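Local coordinates for protein glycerate 2-kinase (Pyrococcus horikoshii, PDB 1X3L) that catalyses the ATP-dependent phosphorylation of D-glycerate to 2-phosphoglycerate, using magnesium as cofactor, at residues 308-311 and 312-316. Residues are numbered along the deposited sequence; the frame is centred on the assembly and turned at random.
Sequences VQEI and AERGR
The last turn of helix 297-314 is closed by two backbone bonds: Arg314 N bonds Glu310 O at 2.7 Å, and Gly315 N bonds Ile311 O at 2.9 Å. Gly315 then leaves helical geometry with a positive phi of 68°, and the chain swings back so that Arg316 returns alongside Glu310. The Glu310 chain leaves CB with CG trans to N (chi1 -162°) and then bends at chi2, which carries OE2 to Arg314, at the end of the helix, and to Arg316, just beyond it. Arg316 grips OE2 side-on: its NE donates at 2.7 Å to the anti lone pair of Glu310 OE2, while Arg316 NH2 meets the same oxygen at 3.0 Å, nearly along its C-O axis. The planes of the Glu310 carboxylate and the Arg316 guanidinium are 9° apart, almost coplanar. This salt-bridge network sits at the glycine-ended C-terminus of a helix that also packs on the mixed sheet, Ile311 touching Val433 of strand 427-435 and Leu324 of strand 322-328. Arg314 joins the network more loosely, through a long salt bridge of 3.6 Å from its NE to Glu310 OE2, and its CG sits over one face of the Arg316 guanidinium, off centre. Replacing Glu310 with an alanine would probably leave the two guanidinium groups without their shared carboxylate and free the Arg316 side chain to turn. Nearer the backbone, Glu310 CG lies 3.7 Å from Arg316 CG, aliphatic part beside aliphatic part.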
loop_
_atom_site.group_PDB
_atom_site.type_symbol
_atom_site.label_atom_id
_atom_site.label_comp_id
_atom_site.label_asym_id
_atom_site.label_seq_id
_atom_site.Cartn_x
_atom_site.Cartn_y
_atom_site.Cartn_z
ATOM N N VAL A 308 -7.106 22.735 -13.805
ATOM C CA VAL A 308 -5.901 23.482 -14.144
ATOM C C VAL A 308 -6.271 24.643 -15.061
ATOM O O VAL A 308 -5.713 25.728 -14.938
ATOM C CB VAL A 308 -4.857 22.594 -14.838
ATOM C CG1 VAL A 308 -3.764 23.457 -15.466
ATOM C CG2 VAL A 308 -4.244 21.654 -13.828
ATOM N N GLN A 309 -7.213 24.410 -15.974
ATOM C CA GLN A 309 -7.673 25.453 -16.891
ATOM C C GLN A 309 -8.280 26.632 -16.129
ATOM O O GLN A 309 -7.963 27.791 -16.393
ATOM C CB GLN A 309 -8.754 24.925 -17.832
ATOM C CG GLN A 309 -8.288 24.122 -19.012
ATOM C CD GLN A 309 -9.441 23.795 -19.949
ATOM O OE1 GLN A 309 -10.362 23.055 -19.591
ATOM N NE2 GLN A 309 -9.403 24.361 -21.150
ATOM N N GLU A 310 -9.175 26.316 -15.199
ATOM C CA GLU A 310 -9.862 27.325 -14.400
ATOM C C GLU A 310 -8.864 28.169 -13.604
ATOM O O GLU A 310 -8.983 29.391 -13.540
ATOM C CB GLU A 310 -10.850 26.634 -13.455
ATOM C CG GLU A 310 -11.926 27.534 -12.863
ATOM C CD GLU A 310 -12.939 28.019 -13.898
ATOM O OE1 GLU A 310 -13.058 27.396 -14.980
ATOM O OE2 GLU A 310 -13.629 29.024 -13.617
ATOM N N ILE A 311 -7.881 27.505 -13.007
ATOM C CA ILE A 311 -6.855 28.179 -12.214
ATOM C C ILE A 311 -6.027 29.151 -13.063
ATOM O O ILE A 311 -5.832 30.306 -12.688
ATOM C CB ILE A 311 -5.909 27.133 -11.544
ATOM C CG1 ILE A 311 -6.679 26.366 -10.459
ATOM C CG2 ILE A 311 -4.664 27.819 -10.955
ATOM C CD1 ILE A 311 -5.881 25.270 -9.791
ATOM N N ALA A 312 -5.549 28.682 -14.211
ATOM C CA ALA A 312 -4.738 29.520 -15.087
ATOM C C ALA A 312 -5.556 30.623 -15.752
ATOM O O ALA A 312 -5.041 31.700 -16.058
ATOM C CB ALA A 312 -4.070 28.660 -16.154
ATOM N N GLU A 313 -6.841 30.357 -15.956
ATOM C CA GLU A 313 -7.713 31.311 -16.621
ATOM C C GLU A 313 -8.365 32.351 -15.711
ATOM O O GLU A 313 -8.434 33.525 -16.072
ATOM C CB GLU A 313 -8.805 30.553 -17.382
ATOM C CG GLU A 313 -9.656 31.407 -18.310
ATOM C CD GLU A 313 -8.882 31.892 -19.523
ATOM O OE1 GLU A 313 -8.236 31.051 -20.189
ATOM O OE2 GLU A 313 -8.921 33.108 -19.813
ATOM N N ARG A 314 -8.832 31.929 -14.538
ATOM C CA ARG A 314 -9.526 32.836 -13.621
ATOM C C ARG A 314 -9.000 32.905 -12.190
ATOM O O ARG A 314 -9.568 33.613 -11.359
ATOM C CB ARG A 314 -11.005 32.458 -13.571
ATOM C CG ARG A 314 -11.704 32.466 -14.920
ATOM C CD ARG A 314 -12.912 31.546 -14.900
ATOM N NE ARG A 314 -13.697 31.602 -16.134
ATOM C CZ ARG A 314 -14.517 32.598 -16.452
ATOM N NH1 ARG A 314 -14.665 33.627 -15.626
ATOM N NH2 ARG A 314 -15.195 32.560 -17.591
ATOM N N GLY A 315 -7.935 32.172 -11.889
ATOM C CA GLY A 315 -7.394 32.203 -10.543
ATOM C C GLY A 315 -8.298 31.571 -9.493
ATOM O O GLY A 315 -8.270 31.965 -8.331
ATOM N N ARG A 316 -9.105 30.597 -9.904
ATOM C CA ARG A 316 -10.000 29.885 -8.992
ATOM C C ARG A 316 -10.011 28.419 -9.431
ATOM O O ARG A 316 -9.820 28.121 -10.606
ATOM C CB ARG A 316 -11.417 30.482 -9.043
ATOM C CG ARG A 316 -12.146 30.300 -10.369
ATOM C CD ARG A 316 -13.389 31.203 -10.490
ATOM N NE ARG A 316 -14.151 30.862 -11.688
ATOM C CZ ARG A 316 -15.189 31.543 -12.168
ATOM N NH1 ARG A 316 -15.630 32.641 -11.560
ATOM N NH2 ARG A 316 -15.790 31.118 -13.271
#